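Local coordinates for protein beta-galactosidase (Streptococcus pneumoniae, PDB 4CU9) that probably binds carbohydrate as one module of a large multidomain beta-galactosidase, at residues 160-164 against 178-182; 79-85 against 147-153. All blocks are in the same frame, centred on the assembly; numbering follows the deposited sequence.

Interaction 1: residues 160-164 against 178-182; sequences AMRWR and EMTFL. Unlike the reference sequence in segment 160-164: A160 (reference Val). With CA (calcium ion), chain C; EDO (1,2-ethanediol), chain D.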
ATOM      1  N   ALA A 160      11.122  -3.656   0.840  1.00 10.29           N
ATOM      2  CA  ALA A 160       9.707  -3.358   0.561  1.00  9.60           C
ATOM      3  C   ALA A 160       8.954  -3.345   1.876  1.00  9.61           C
ATOM      4  O   ALA A 160       9.256  -4.150   2.768  1.00  9.51           O
ATOM      5  CB  ALA A 160       9.084  -4.395  -0.360  1.00  9.55           C
ATOM      6  N   MET A 161       8.000  -2.426   1.986  1.00  9.47           N
ATOM      7  CA  MET A 161       7.104  -2.330   3.153  1.00  9.91           C
ATOM      8  C   MET A 161       5.697  -2.308   2.596  1.00  9.50           C
ATOM      9  O   MET A 161       5.499  -1.913   1.453  1.00  9.76           O
ATOM     10  CB  MET A 161       7.361  -1.048   3.943  1.00 10.21           C
ATOM     11  CG  MET A 161       8.754  -0.991   4.541  1.00 10.77           C
ATOM     12  SD  MET A 161       9.085  -2.056   5.950  1.00 11.67           S
ATOM     13  CE  MET A 161       7.914  -1.474   7.145  1.00 11.32           C
ATOM     14  N   ARG A 162       4.745  -2.802   3.372  1.00  9.54           N
ATOM     15  CA  ARG A 162       3.354  -2.711   3.002  1.00  8.95           C
ATOM     16  C   ARG A 162       2.450  -2.548   4.213  1.00  8.78           C
ATOM     17  O   ARG A 162       2.824  -2.808   5.368  1.00  8.78           O
ATOM     18  CB  ARG A 162       2.903  -3.933   2.168  1.00  9.20           C
ATOM     19  CG  ARG A 162       2.648  -5.184   2.966  1.00  9.38           C
ATOM     20  CD  ARG A 162       2.273  -6.338   2.095  1.00  9.54           C
ATOM     21  NE  ARG A 162       1.823  -7.448   2.896  1.00  9.56           N
ATOM     22  CZ  ARG A 162       1.286  -8.555   2.413  1.00  9.80           C
ATOM     23  NH1 ARG A 162       1.142  -8.709   1.088  1.00  9.89           N
ATOM     24  NH2 ARG A 162       0.915  -9.512   3.254  1.00 10.14           N
ATOM     25  N   TRP A 163       1.223  -2.157   3.900  1.00  8.47           N
ATOM     26  CA  TRP A 163       0.137  -2.166   4.858  1.00  8.65           C
ATOM     27  C   TRP A 163      -0.851  -3.213   4.376  1.00  8.77           C
ATOM     28  O   TRP A 163      -1.345  -3.161   3.198  1.00  8.46           O
ATOM     29  CB  TRP A 163      -0.542  -0.796   4.950  1.00  8.73           C
ATOM     30  CG  TRP A 163       0.293   0.248   5.571  1.00  9.23           C
ATOM     31  CD1 TRP A 163       1.107   1.102   4.948  1.00  9.90           C
ATOM     32  CD2 TRP A 163       0.450   0.484   6.968  1.00 10.07           C
ATOM     33  NE1 TRP A 163       1.745   1.903   5.853  1.00 10.43           N
ATOM     34  CE2 TRP A 163       1.365   1.533   7.113  1.00 10.34           C
ATOM     35  CE3 TRP A 163      -0.095  -0.086   8.107  1.00 10.95           C
ATOM     36  CZ2 TRP A 163       1.709   2.060   8.357  1.00 10.59           C
ATOM     37  CZ3 TRP A 163       0.266   0.448   9.368  1.00 10.75           C
ATOM     38  CH2 TRP A 163       1.150   1.514   9.453  1.00 10.34           C
ATOM     39  N   ARG A 164      -1.095  -4.196   5.238  1.00  9.27           N
ATOM     40  CA  ARG A 164      -2.096  -5.242   4.993  1.00  9.53           C
ATOM     41  C   ARG A 164      -3.376  -4.795   5.673  1.00  9.51           C
ATOM     42  O   ARG A 164      -3.442  -4.660   6.895  1.00  9.25           O
ATOM     43  CB  ARG A 164      -1.623  -6.602   5.476  1.00 10.78           C
ATOM     44  CG  ARG A 164      -2.656  -7.738   5.284  1.00 11.73           C
ATOM     45  CD  ARG A 164      -1.985  -9.087   5.435  1.00 13.92           C
ATOM     46  NE  ARG A 164      -1.406  -9.291   6.756  1.00 15.36           N
ATOM     47  CZ  ARG A 164      -2.096  -9.547   7.863  1.00 20.43           C
ATOM     48  NH1 ARG A 164      -3.425  -9.673   7.855  1.00 23.28           N
ATOM     49  NH2 ARG A 164      -1.455  -9.711   9.001  1.00 21.90           N
ATOM     50  N   GLU A 178      -1.973   8.832  -0.569  1.00 11.24           N
ATOM     51  CA  GLU A 178      -0.538   8.769  -0.437  1.00 11.49           C
ATOM     52  C   GLU A 178      -0.131   7.757   0.620  1.00 11.42           C
ATOM     53  O   GLU A 178      -0.813   7.563   1.623  1.00 10.87           O
ATOM     54  CB  GLU A 178       0.061  10.156  -0.137  1.00 11.26           C
ATOM     55  CG  GLU A 178       1.569  10.258  -0.358  1.00 12.41           C
ATOM     56  CD  GLU A 178       1.996  10.385  -1.808  1.00 12.51           C
ATOM     57  OE1 GLU A 178       1.129  10.489  -2.725  1.00 13.45           O
ATOM     58  OE2 GLU A 178       3.224  10.409  -2.051  1.00 12.24           O
ATOM     59  N   MET A 179       0.997   7.109   0.360  1.00 10.98           N
ATOM     60  CA  MET A 179       1.600   6.196   1.325  1.00 11.50           C
ATOM     61  C   MET A 179       3.093   6.429   1.226  1.00 11.50           C
ATOM     62  O   MET A 179       3.643   6.338   0.131  1.00 11.61           O
ATOM     63  CB  MET A 179       1.261   4.760   0.960  1.00 11.68           C
ATOM     64  CG  MET A 179       2.007   3.715   1.739  1.00 12.61           C
ATOM     65  SD  MET A 179       1.655   2.045   1.218  1.00 12.86           S
ATOM     66  CE  MET A 179      -0.090   1.845   1.442  1.00 12.43           C
ATOM     67  N   THR A 180       3.737   6.689   2.356  1.00 11.34           N
ATOM     68  CA  THR A 180       5.166   6.999   2.404  1.00 11.61           C
ATOM     69  C   THR A 180       5.819   6.260   3.569  1.00 11.14           C
ATOM     70  O   THR A 180       5.196   6.082   4.655  1.00 11.31           O
ATOM     71  CB  THR A 180       5.376   8.518   2.610  1.00 12.43           C
ATOM     72  OG1 THR A 180       4.486   9.257   1.775  1.00 14.54           O
ATOM     73  CG2 THR A 180       6.764   8.922   2.256  1.00 13.92           C
ATOM     74  N   PHE A 181       7.067   5.846   3.351  1.00 10.86           N
ATOM     75  CA  PHE A 181       7.909   5.291   4.398  1.00 11.13           C
ATOM     76  C   PHE A 181       9.144   6.161   4.517  1.00 12.15           C
ATOM     77  O   PHE A 181       9.669   6.605   3.494  1.00 13.05           O
ATOM     78  CB  PHE A 181       8.273   3.847   4.088  1.00 10.77           C
ATOM     79  CG  PHE A 181       7.062   2.974   3.967  1.00 10.89           C
ATOM     80  CD1 PHE A 181       6.421   2.500   5.101  1.00 11.23           C
ATOM     81  CD2 PHE A 181       6.494   2.729   2.721  1.00 10.83           C
ATOM     82  CE1 PHE A 181       5.274   1.726   4.986  1.00 10.69           C
ATOM     83  CE2 PHE A 181       5.338   1.967   2.603  1.00 11.10           C
ATOM     84  CZ  PHE A 181       4.719   1.491   3.743  1.00 10.99           C
ATOM     85  N   LEU A 182       9.630   6.382   5.739  1.00 11.60           N
ATOM     86  CA  LEU A 182      10.726   7.331   5.927  1.00 13.48           C
ATOM     87  C   LEU A 182      11.765   6.839   6.923  1.00 13.26           C
ATOM     88  O   LEU A 182      11.459   6.035   7.771  1.00 12.57           O
ATOM     89  CB  LEU A 182      10.185   8.668   6.398  1.00 15.35           C
ATOM     90  CG  LEU A 182       9.215   9.415   5.470  1.00 17.26           C
ATOM     91  CD1 LEU A 182       8.751  10.686   6.151  1.00 18.82           C
ATOM     92  CD2 LEU A 182       9.825   9.754   4.111  1.00 18.51           C
TER
HETATM   93 CA    CA C2999      -0.552  10.727  -4.180  1.00 12.54          CA
HETATM   94  C1  EDO D3000      -1.051 -11.524  -0.157  1.00 12.23           C
HETATM   95  O1  EDO D3000      -1.031 -10.095  -0.361  1.00 12.15           O
HETATM   96  C2  EDO D3000       0.054 -12.075   0.753  1.00 12.17           C
HETATM   97  O2  EDO D3000      -0.263 -11.817   2.118  1.00 12.23           O
HETATM   98  O   HOH W   1       2.949   4.429   4.913  1.00 10.88           O
HETATM   99  O   HOH W   2      -2.377  11.429  -5.416  1.00 12.39           O

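Interaction 2: residues 79-85 against 147-153; sequences VAQAKLH and DEINVTF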
ATOM      1  N   VAL A  79      13.905   2.110   7.676  1.00 13.20           N
ATOM      2  CA  VAL A  79      12.714   2.961   7.890  1.00 13.06           C
ATOM      3  C   VAL A  79      12.164   2.841   9.306  1.00 12.29           C
ATOM      4  O   VAL A  79      12.282   1.822   9.936  1.00 13.61           O
ATOM      5  CB  VAL A  79      11.606   2.689   6.845  1.00 13.10           C
ATOM      6  CG1 VAL A  79      12.109   3.082   5.457  1.00 14.01           C
ATOM      7  CG2 VAL A  79      11.189   1.226   6.825  1.00 13.25           C
ATOM      8  N   ALA A  80      11.599   3.919   9.817  1.00 12.84           N
ATOM      9  CA  ALA A  80      11.049   3.941  11.174  1.00 12.58           C
ATOM     10  C   ALA A  80       9.813   4.832  11.271  1.00 12.49           C
ATOM     11  O   ALA A  80       9.277   5.066  12.364  1.00 11.77           O
ATOM     12  CB  ALA A  80      12.120   4.405  12.177  1.00 13.85           C
ATOM     13  N   GLN A  81       9.401   5.407  10.157  1.00 11.66           N
ATOM     14  CA  GLN A  81       8.245   6.293  10.160  1.00 12.80           C
ATOM     15  C   GLN A  81       7.469   6.060   8.862  1.00 12.49           C
ATOM     16  O   GLN A  81       8.030   5.598   7.856  1.00 10.84           O
ATOM     17  CB  GLN A  81       8.680   7.753  10.261  1.00 14.68           C
ATOM     18  CG  GLN A  81       9.614   8.063  11.450  1.00 17.71           C
ATOM     19  CD  GLN A  81       9.984   9.528  11.497  1.00 19.90           C
ATOM     20  OE1 GLN A  81      11.093   9.928  11.120  1.00 24.29           O
ATOM     21  NE2 GLN A  81       9.060  10.329  11.941  1.00 22.77           N
ATOM     22  N   ALA A  82       6.191   6.384   8.899  1.00 12.11           N
ATOM     23  CA  ALA A  82       5.330   6.247   7.733  1.00 12.09           C
ATOM     24  C   ALA A  82       4.266   7.303   7.771  1.00 12.14           C
ATOM     25  O   ALA A  82       3.923   7.838   8.828  1.00 13.10           O
ATOM     26  CB  ALA A  82       4.700   4.869   7.673  1.00 12.22           C
ATOM     27  N   LYS A  83       3.737   7.600   6.596  1.00 11.35           N
ATOM     28  CA  LYS A  83       2.589   8.487   6.450  1.00 12.20           C
ATOM     29  C   LYS A  83       1.537   7.805   5.615  1.00 11.65           C
ATOM     30  O   LYS A  83       1.855   7.121   4.625  1.00 11.81           O
ATOM     31  CB  LYS A  83       2.963   9.783   5.764  1.00 13.29           C
ATOM     32  CG  LYS A  83       3.814  10.652   6.667  1.00 15.09           C
ATOM     33  CD  LYS A  83       4.418  11.794   5.899  1.00 17.24           C
ATOM     34  CE  LYS A  83       5.384  12.580   6.759  1.00 18.91           C
ATOM     35  NZ  LYS A  83       4.655  13.598   7.552  1.00 21.58           N
ATOM     36  N   LEU A  84       0.299   8.028   6.007  1.00 11.86           N
ATOM     37  CA  LEU A  84      -0.854   7.439   5.367  1.00 13.01           C
ATOM     38  C   LEU A  84      -1.888   8.509   5.099  1.00 12.40           C
ATOM     39  O   LEU A  84      -2.251   9.245   6.036  1.00 13.74           O
ATOM     40  CB  LEU A  84      -1.453   6.406   6.326  1.00 14.18           C
ATOM     41  CG  LEU A  84      -0.637   5.160   6.624  1.00 15.57           C
ATOM     42  CD1 LEU A  84      -1.236   4.344   7.749  1.00 16.92           C
ATOM     43  CD2 LEU A  84      -0.660   4.319   5.384  1.00 16.41           C
ATOM     44  N   HIS A  85      -2.365   8.628   3.860  1.00 11.51           N
ATOM     45  CA  HIS A  85      -3.460   9.561   3.538  1.00 12.74           C
ATOM     46  C   HIS A  85      -4.593   8.770   2.889  1.00 12.02           C
ATOM     47  O   HIS A  85      -4.459   8.333   1.731  1.00 11.85           O
ATOM     48  CB  HIS A  85      -2.968  10.617   2.557  1.00 13.88           C
ATOM     49  CG  HIS A  85      -3.845  11.826   2.442  1.00 16.40           C
ATOM     50  ND1 HIS A  85      -5.108  11.906   2.978  1.00 18.49           N
ATOM     51  CD2 HIS A  85      -3.613  13.028   1.855  1.00 17.88           C
ATOM     52  CE1 HIS A  85      -5.621  13.106   2.733  1.00 18.50           C
ATOM     53  NE2 HIS A  85      -4.727  13.809   2.063  1.00 20.57           N
ATOM     54  N   ASP A 147      -7.198  13.845   7.106  1.00 29.74           N
ATOM     55  CA  ASP A 147      -5.851  14.339   7.356  1.00 28.02           C
ATOM     56  C   ASP A 147      -4.872  13.209   7.129  1.00 24.17           C
ATOM     57  O   ASP A 147      -5.215  12.040   7.288  1.00 22.78           O
ATOM     58  CB  ASP A 147      -5.708  14.804   8.806  1.00 33.07           C
ATOM     59  CG  ASP A 147      -6.211  16.189   9.014  1.00 37.85           C
ATOM     60  OD1 ASP A 147      -5.575  17.123   8.492  1.00 44.76           O
ATOM     61  OD2 ASP A 147      -7.230  16.343   9.706  1.00 40.54           O
ATOM     62  N   GLU A 148      -3.649  13.579   6.793  1.00 18.41           N
ATOM     63  CA  GLU A 148      -2.529  12.651   6.802  1.00 18.12           C
ATOM     64  C   GLU A 148      -2.268  12.111   8.213  1.00 16.09           C
ATOM     65  O   GLU A 148      -2.338  12.849   9.206  1.00 14.87           O
ATOM     66  CB  GLU A 148      -1.302  13.362   6.210  1.00 19.54           C
ATOM     67  CG  GLU A 148       0.052  12.892   6.657  1.00 22.50           C
ATOM     68  CD  GLU A 148       1.156  13.646   5.947  1.00 23.16           C
ATOM     69  OE1 GLU A 148       1.234  13.476   4.714  1.00 21.69           O
ATOM     70  OE2 GLU A 148       1.919  14.389   6.622  1.00 22.62           O
ATOM     71  N   ILE A 149      -2.013  10.807   8.292  1.00 14.31           N
ATOM     72  CA  ILE A 149      -1.751  10.103   9.531  1.00 13.60           C
ATOM     73  C   ILE A 149      -0.261   9.812   9.598  1.00 13.45           C
ATOM     74  O   ILE A 149       0.328   9.356   8.615  1.00 12.63           O
ATOM     75  CB  ILE A 149      -2.518   8.766   9.610  1.00 13.69           C
ATOM     76  CG1 ILE A 149      -4.034   9.002   9.610  1.00 14.34           C
ATOM     77  CG2 ILE A 149      -2.105   7.994  10.850  1.00 14.46           C
ATOM     78  CD1 ILE A 149      -4.823   7.817   9.093  1.00 14.34           C
ATOM     79  N   ASN A 150       0.352  10.069  10.754  1.00 14.78           N
ATOM     80  CA  ASN A 150       1.764   9.837  10.923  1.00 14.69           C
ATOM     81  C   ASN A 150       1.935   8.635  11.844  1.00 14.23           C
ATOM     82  O   ASN A 150       1.215   8.502  12.831  1.00 13.93           O
ATOM     83  CB  ASN A 150       2.505  11.071  11.460  1.00 16.38           C
ATOM     84  CG  ASN A 150       2.400  12.278  10.539  1.00 17.97           C
ATOM     85  OD1 ASN A 150       3.155  12.411   9.572  1.00 20.35           O
ATOM     86  ND2 ASN A 150       1.458  13.174  10.839  1.00 19.05           N
ATOM     87  N   VAL A 151       2.879   7.775  11.487  1.00 13.45           N
ATOM     88  CA  VAL A 151       3.123   6.510  12.159  1.00 13.30           C
ATOM     89  C   VAL A 151       4.593   6.365  12.496  1.00 13.64           C
ATOM     90  O   VAL A 151       5.441   6.731  11.705  1.00 14.00           O
ATOM     91  CB  VAL A 151       2.714   5.339  11.224  1.00 13.23           C
ATOM     92  CG1 VAL A 151       3.271   3.994  11.686  1.00 13.52           C
ATOM     93  CG2 VAL A 151       1.214   5.267  10.991  1.00 13.83           C
ATOM     94  N   THR A 152       4.890   5.834  13.693  1.00 13.91           N
ATOM     95  CA  THR A 152       6.243   5.476  14.066  1.00 14.63           C
ATOM     96  C   THR A 152       6.338   4.004  14.413  1.00 13.83           C
ATOM     97  O   THR A 152       5.374   3.347  14.832  1.00 13.67           O
ATOM     98  CB  THR A 152       6.733   6.281  15.293  1.00 15.28           C
ATOM     99  OG1 THR A 152       5.764   6.159  16.336  1.00 15.93           O
ATOM    100  CG2 THR A 152       6.861   7.703  14.970  1.00 15.94           C
ATOM    101  N   PHE A 153       7.529   3.477  14.234  1.00 14.12           N
ATOM    102  CA  PHE A 153       7.843   2.139  14.627  1.00 13.78           C
ATOM    103  C   PHE A 153       9.332   2.006  14.917  1.00 15.04           C
ATOM    104  O   PHE A 153      10.111   2.877  14.573  1.00 15.14           O
ATOM    105  CB  PHE A 153       7.345   1.115  13.591  1.00 12.87           C
ATOM    106  CG  PHE A 153       7.600   1.503  12.141  1.00 12.12           C
ATOM    107  CD1 PHE A 153       6.770   2.394  11.492  1.00 12.34           C
ATOM    108  CD2 PHE A 153       8.693   0.993  11.463  1.00 12.13           C
ATOM    109  CE1 PHE A 153       7.008   2.747  10.168  1.00 11.94           C
ATOM    110  CE2 PHE A 153       8.941   1.320  10.138  1.00 11.95           C
ATOM    111  CZ  PHE A 153       8.106   2.216   9.496  1.00 11.87           C
TER
HETATM  112  O   HOH W   3       5.813  10.420   9.890  1.00 33.00           O

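Interaction 1: residues 160-164 against 178-182
The phenyl ring of F181 is covered on one face by CB of M161, which stands over its centre, 3.6 Å from the centroid, in a CH-pi contact. Water 1 lies over the opposite face, displaced toward the rim. This water accepts the indole N-H of W163, NE1 to water 3.0 Å, and donates to the carbonyl O of T180, so the buried indole nitrogen is satisfied across the interface without a direct bond between the strands. The W163 and F181 rings are nearly parallel, their planes at 17°, but slid so far apart that they barely overlap; F181 CE1 comes to 3.6 Å from W163 NE1. At the indole edge, in its plane, M179 SD makes a Met-aromatic contact. The M179 chain runs out extended and bends only at its last torsion (chi3 -59°), and CE ends 3.8 Å from W163 CD1.

No backbone hydrogen bond joins 160-164 to 178-182: their axes pass 8.8 Å apart at 134°, and the meeting is one of side chains in the buried interior of a galactose-binding-domain-like beta fold. Outside this core, R162 turns away from 178-182, its guanidinium hydrogen-bonded to a 1,2-ethanediol probably left from the crystallisation liquor and salt-bridged to E101. E178 OE1, on the other strand, binds the calcium ion at 2.2 Å together with Y37, D40, D42, I177 and water 2.

Interaction 2: residues 79-85 against 147-153
F153 lays one face of its ring over the backbone at A80 and Q81, the carbonyl carbon of A80 standing above the ring centre. Its CG sits between the backbone N and the carbonyl carbon (chi1 43°), which folds the ring back across the partner strand, where CE2 meets V79 CG2 at 4.0 Å and CE1 meets A82 CB. Further along this tightly packed face, A82 lies against V151 and L84 against I149, while L84 CD1 reaches V151 CG2. The two strands form an antiparallel ladder in which A82-V151 and L84-I149 are hydrogen-bonded pairs, with I149 N to L84 O at 2.8 Å, and F153 N bonding to A80 O at 3.0 Å.

The other face, carrying Q81, K83, N150 and T152, is more open to solvent and polar. There K83 NZ is gripped twice, by N150 OD1 at 2.8 Å and by E148 OE2 at 3.0 Å in a salt bridge, NZ lying above the carboxylate plane. A bend at the last K83 torsion (chi4 -85°) brings the ammonium to both; water 3 bonds only weakly to N150 OD1 and A82 O.

On its other edge, strand 73-86 pairs with strand 173-182, where A80 and Q81 both face L182 in a classic beta bulge; beyond segment 147-153, strand 149-158 pairs with strand 132-139.

Along the chain the two interactions come in series: 79-85 pairs with 147-153 before 160-164 meets 178-182, and strand 149-158 leads directly into strand 160-166. Their centres lie about 8 Å apart. Strands 73-86 and 173-182 are antiparallel neighbours in one sheet, and the segments touch there, with probable hydrogen bonds from L182 N to Q81 O, 2.8 Å, and from K83 N to T180 O. The apolar side of interaction 2 runs into the core of interaction 1, L84 CD2 packing against W163 NE1 at 3.4 Å. Lateral pairing and packing across the interior thus join in one continuous core, with the calcium ion bound at the E178 end of segment 178-182.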